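PDB 3GG7: uncharacterized protein from Deinococcus radiodurans, which binds manganese and, as a TatD-type member of the metallo-dependent hydrolases, is probably a hydrolase acting on ester bonds. Local coordinates for residues E24-T35 and R50-H60. Numbering follows the deposited sequence. Where two conformers were deposited one is given.
Sequences EERQLTVLSVTT and RPHVWTALGFH
Neighbouring parallel strands of a beta-alpha-beta unit, 29-32 and 53-55 with helix 40-44 between them, are paired in register, Val-30 beside Val-53 and Ser-32 beside Thr-55. Their ladder runs from Val-30 N to His-52 O, back through Trp-54 N to Val-30 O, and on through Ser-32 N to Trp-54 O and Ala-56 N to Ser-32 O. Where the strands begin, the carboxylate of Glu-24, at the end of helix 16-25, takes two bonds from one residue: OE2 receives His-52 N on its syn lone pair (2.8 Å), while His-52 ND1 reaches OE1 (2.8 Å) from above the carboxylate plane. A bend in the glutamate chain (chi2 -56°) brings both oxygens to the type I beta turn from Arg-50 to Val-53. Were Glu-24 replaced by alanine, His-52 N and ND1 would probably lose their acceptors and the imidazole would be freer to turn. Gln-27, the first residue past helix 16-25, has the positive phi of the Schellman motif that closes it, and its CA lies over one face of that imidazole, 3.8 Å from the ring centroid. Thr-29 works similarly on Trp-54: with CG2 anti to the backbone N, the methyl sits squarely over the six-membered ring, 3.6 Å from its centroid, in a CH-pi contact. The indole is also held by NE1, bonded to Pro-51 O (3.0 Å). On the face bearing Val-30 and Val-53, one water joins Ser-32 OG to Thr-55 OG1. Beyond the strands, Thr-34 OG1 donates to Ala-56 O (2.7 Å) and weakly accepts Gly-58 N; His-60 N then bonds to Thr-35 O (2.8 Å). This carries the pairing toward the metal centre, where Val-33 packs on the manganese ligand His-9 and His-60, itself bonded through ND1 to Glu-62 N, lies beside the ligand Glu-86. Parallel strands leading into loops around a metal centre are characteristic of the TIM-barrel fold of TatD-type hydrolases.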
loop_
_atom_site.group_PDB
_atom_site.type_symbol
_atom_site.label_atom_id
_atom_site.label_comp_id
_atom_site.label_asym_id
_atom_site.label_seq_id
_atom_site.Cartn_x
_atom_site.Cartn_y
_atom_site.Cartn_z
ATOM N N GLU A 24 -4.220 17.802 4.392
ATOM C CA GLU A 24 -4.956 18.311 5.557
ATOM C C GLU A 24 -6.048 19.305 5.220
ATOM O O GLU A 24 -7.135 19.269 5.805
ATOM C CB GLU A 24 -4.037 18.966 6.562
ATOM C CG GLU A 24 -3.289 18.041 7.430
ATOM C CD GLU A 24 -4.147 17.038 8.231
ATOM O OE1 GLU A 24 -5.316 17.262 8.625
ATOM O OE2 GLU A 24 -3.570 15.984 8.440
ATOM N N GLU A 25 -5.775 20.218 4.286
ATOM C CA GLU A 25 -6.790 21.183 3.873
ATOM C C GLU A 25 -8.026 20.479 3.340
ATOM O O GLU A 25 -9.149 20.924 3.567
ATOM C CB GLU A 25 -6.220 22.164 2.825
ATOM C CG GLU A 25 -5.219 23.171 3.402
ATOM C CD GLU A 25 -4.268 23.784 2.354
ATOM O OE1 GLU A 25 -4.313 23.416 1.157
ATOM O OE2 GLU A 25 -3.425 24.613 2.743
ATOM N N ARG A 26 -7.818 19.357 2.652
ATOM C CA ARG A 26 -8.908 18.589 2.067
ATOM C C ARG A 26 -9.471 17.543 3.013
ATOM O O ARG A 26 -10.413 16.836 2.667
ATOM C CB ARG A 26 -8.381 17.869 0.822
ATOM C CG ARG A 26 -8.036 18.797 -0.328
ATOM C CD ARG A 26 -7.352 18.010 -1.438
ATOM N NE ARG A 26 -7.358 18.755 -2.691
ATOM C CZ ARG A 26 -6.535 19.756 -2.979
ATOM N NH1 ARG A 26 -5.607 20.146 -2.123
ATOM N NH2 ARG A 26 -6.646 20.370 -4.152
ATOM N N GLN A 27 -8.898 17.439 4.209
ATOM C CA GLN A 27 -9.184 16.343 5.136
ATOM C C GLN A 27 -9.153 14.990 4.410
ATOM O O GLN A 27 -10.041 14.134 4.562
ATOM C CB GLN A 27 -10.483 16.606 5.898
ATOM C CG GLN A 27 -10.454 17.991 6.537
ATOM C CD GLN A 27 -11.079 18.065 7.914
ATOM O OE1 GLN A 27 -12.261 18.337 8.044
ATOM N NE2 GLN A 27 -10.263 17.859 8.955
ATOM N N LEU A 28 -8.075 14.806 3.646
ATOM C CA LEU A 28 -7.842 13.611 2.839
ATOM C C LEU A 28 -6.853 12.733 3.610
ATOM O O LEU A 28 -5.725 13.148 3.872
ATOM C CB LEU A 28 -7.288 14.017 1.464
ATOM C CG LEU A 28 -7.355 12.976 0.356
ATOM C CD1 LEU A 28 -7.253 13.656 -1.034
ATOM C CD2 LEU A 28 -6.291 11.922 0.513
ATOM N N THR A 29 -7.308 11.554 4.028
ATOM C CA THR A 29 -6.480 10.609 4.749
ATOM C C THR A 29 -5.517 9.890 3.826
ATOM O O THR A 29 -5.909 9.337 2.797
ATOM C CB THR A 29 -7.335 9.584 5.474
ATOM O OG1 THR A 29 -8.275 10.270 6.304
ATOM C CG2 THR A 29 -6.481 8.620 6.299
ATOM N N VAL A 30 -4.238 9.908 4.186
ATOM C CA VAL A 30 -3.217 9.264 3.388
ATOM C C VAL A 30 -2.376 8.295 4.205
ATOM O O VAL A 30 -2.047 8.558 5.368
ATOM C CB VAL A 30 -2.286 10.273 2.670
ATOM C CG1 VAL A 30 -3.088 11.185 1.734
ATOM C CG2 VAL A 30 -1.492 11.117 3.685
ATOM N N LEU A 31 -2.069 7.152 3.605
ATOM C CA LEU A 31 -1.056 6.254 4.146
ATOM C C LEU A 31 0.242 6.612 3.463
ATOM O O LEU A 31 0.511 6.256 2.329
ATOM C CB LEU A 31 -1.404 4.771 3.935
ATOM C CG LEU A 31 -0.453 3.830 4.656
ATOM C CD1 LEU A 31 -0.798 3.827 6.152
ATOM C CD2 LEU A 31 -0.520 2.403 4.039
ATOM N N SER A 32 1.072 7.304 4.233
ATOM C CA SER A 32 2.360 7.825 3.799
ATOM C C SER A 32 3.396 6.712 3.987
ATOM O O SER A 32 3.825 6.451 5.123
ATOM C CB SER A 32 2.683 9.056 4.661
ATOM O OG SER A 32 3.965 9.608 4.369
ATOM N N VAL A 33 3.743 6.021 2.907
ATOM C CA VAL A 33 4.622 4.863 2.974
ATOM C C VAL A 33 6.082 5.253 2.806
ATOM O O VAL A 33 6.402 6.309 2.205
ATOM C CB VAL A 33 4.215 3.764 1.954
ATOM C CG1 VAL A 33 2.794 3.221 2.299
ATOM C CG2 VAL A 33 4.223 4.303 0.498
ATOM N N THR A 34 6.971 4.410 3.335
ATOM C CA THR A 34 8.418 4.649 3.237
ATOM C C THR A 34 9.097 3.543 2.430
ATOM O O THR A 34 8.531 2.440 2.225
ATOM C CB THR A 34 9.060 4.801 4.631
ATOM O OG1 THR A 34 8.651 3.738 5.502
ATOM C CG2 THR A 34 8.650 6.111 5.294
ATOM N N THR A 35 10.309 3.835 1.939
ATOM C CA THR A 35 11.018 2.895 1.094
ATOM C C THR A 35 12.208 2.253 1.777
ATOM O O THR A 35 12.720 1.229 1.299
ATOM C CB THR A 35 11.482 3.580 -0.203
ATOM O OG1 THR A 35 12.364 4.622 0.116
ATOM C CG2 THR A 35 10.261 4.136 -1.008
ATOM N N ARG A 50 -0.632 16.822 11.820
ATOM C CA ARG A 50 -1.415 16.506 10.646
ATOM C C ARG A 50 -2.079 15.127 10.831
ATOM O O ARG A 50 -1.507 14.104 10.431
ATOM C CB ARG A 50 -0.523 16.530 9.385
ATOM C CG ARG A 50 0.177 17.870 9.188
ATOM C CD ARG A 50 0.675 18.063 7.738
ATOM N NE ARG A 50 1.222 19.420 7.628
ATOM C CZ ARG A 50 2.498 19.749 7.772
ATOM N NH1 ARG A 50 3.459 18.837 7.892
ATOM N NH2 ARG A 50 2.831 21.050 7.713
ATOM N N PRO A 51 -3.279 15.100 11.445
ATOM C CA PRO A 51 -3.920 13.835 11.827
ATOM C C PRO A 51 -4.396 13.004 10.661
ATOM O O PRO A 51 -4.706 11.852 10.864
ATOM C CB PRO A 51 -5.097 14.301 12.690
ATOM C CG PRO A 51 -5.456 15.588 12.118
ATOM C CD PRO A 51 -4.146 16.250 11.762
ATOM N N HIS A 52 -4.434 13.560 9.448
ATOM C CA HIS A 52 -4.770 12.774 8.247
ATOM C C HIS A 52 -3.584 12.112 7.613
ATOM O O HIS A 52 -3.765 11.358 6.656
ATOM C CB HIS A 52 -5.454 13.644 7.215
ATOM C CG HIS A 52 -6.835 14.043 7.626
ATOM N ND1 HIS A 52 -7.079 15.154 8.404
ATOM C CD2 HIS A 52 -8.018 13.407 7.479
ATOM C CE1 HIS A 52 -8.375 15.204 8.672
ATOM N NE2 HIS A 52 -8.968 14.169 8.111
ATOM N N VAL A 53 -2.382 12.337 8.123
ATOM C CA VAL A 53 -1.182 11.732 7.552
ATOM C C VAL A 53 -0.771 10.564 8.458
ATOM O O VAL A 53 -0.333 10.781 9.587
ATOM C CB VAL A 53 -0.017 12.751 7.471
ATOM C CG1 VAL A 53 1.243 12.067 6.937
ATOM C CG2 VAL A 53 -0.398 13.952 6.560
ATOM N N TRP A 54 -0.942 9.339 7.970
ATOM C CA TRP A 54 -0.668 8.118 8.734
ATOM C C TRP A 54 0.560 7.470 8.117
ATOM O O TRP A 54 0.523 6.990 6.973
ATOM C CB TRP A 54 -1.863 7.167 8.616
ATOM C CG TRP A 54 -3.181 7.705 9.119
ATOM C CD1 TRP A 54 -3.424 8.912 9.731
ATOM C CD2 TRP A 54 -4.450 7.018 9.083
ATOM N NE1 TRP A 54 -4.755 9.003 10.067
ATOM C CE2 TRP A 54 -5.403 7.862 9.674
ATOM C CE3 TRP A 54 -4.858 5.769 8.598
ATOM C CZ2 TRP A 54 -6.753 7.512 9.786
ATOM C CZ3 TRP A 54 -6.187 5.418 8.728
ATOM C CH2 TRP A 54 -7.119 6.294 9.328
ATOM N N THR A 55 1.652 7.433 8.867
ATOM C CA THR A 55 2.945 7.041 8.306
ATOM C C THR A 55 3.208 5.539 8.540
ATOM O O THR A 55 2.976 4.995 9.649
ATOM C CB THR A 55 4.079 7.873 8.913
ATOM O OG1 THR A 55 3.718 9.263 8.964
ATOM C CG2 THR A 55 5.387 7.706 8.116
ATOM N N ALA A 56 3.686 4.877 7.480
ATOM C CA ALA A 56 3.983 3.432 7.472
ATOM C C ALA A 56 5.512 3.239 7.338
ATOM O O ALA A 56 6.207 4.058 6.704
ATOM C CB ALA A 56 3.241 2.737 6.328
ATOM N N LEU A 57 6.011 2.186 7.991
ATOM C CA LEU A 57 7.412 1.834 8.104
ATOM C C LEU A 57 7.672 0.727 7.084
ATOM O O LEU A 57 7.091 -0.364 7.157
ATOM C CB LEU A 57 7.713 1.353 9.516
ATOM C CG LEU A 57 9.130 0.902 9.765
ATOM C CD1 LEU A 57 10.059 2.087 9.754
ATOM C CD2 LEU A 57 9.167 0.216 11.157
ATOM N N GLY A 58 8.559 0.993 6.126
ATOM C CA GLY A 58 8.714 0.121 4.966
ATOM C C GLY A 58 10.137 -0.248 4.634
ATOM O O GLY A 58 11.097 0.192 5.283
ATOM N N PHE A 59 10.254 -1.101 3.621
ATOM C CA PHE A 59 11.534 -1.435 2.998
ATOM C C PHE A 59 11.197 -2.000 1.614
ATOM O O PHE A 59 10.743 -3.130 1.475
ATOM C CB PHE A 59 12.294 -2.472 3.810
ATOM C CG PHE A 59 13.788 -2.407 3.660
ATOM C CD1 PHE A 59 14.402 -1.805 2.565
ATOM C CD2 PHE A 59 14.579 -2.983 4.602
ATOM C CE1 PHE A 59 15.793 -1.772 2.459
ATOM C CE2 PHE A 59 15.968 -2.932 4.505
ATOM C CZ PHE A 59 16.566 -2.334 3.426
ATOM N N HIS A 60 11.307 -1.150 0.619
ATOM C CA HIS A 60 10.785 -1.436 -0.726
ATOM C C HIS A 60 11.694 -2.452 -1.410
ATOM O O HIS A 60 12.925 -2.339 -1.352
ATOM C CB HIS A 60 10.748 -0.125 -1.495
ATOM C CG HIS A 60 10.000 -0.182 -2.785
ATOM N ND1 HIS A 60 10.432 -0.937 -3.857
ATOM C CD2 HIS A 60 8.883 0.464 -3.198
ATOM C CE1 HIS A 60 9.607 -0.752 -4.876
ATOM N NE2 HIS A 60 8.649 0.079 -4.497
HETATM O O HOH W 1 4.391 10.832 6.709
#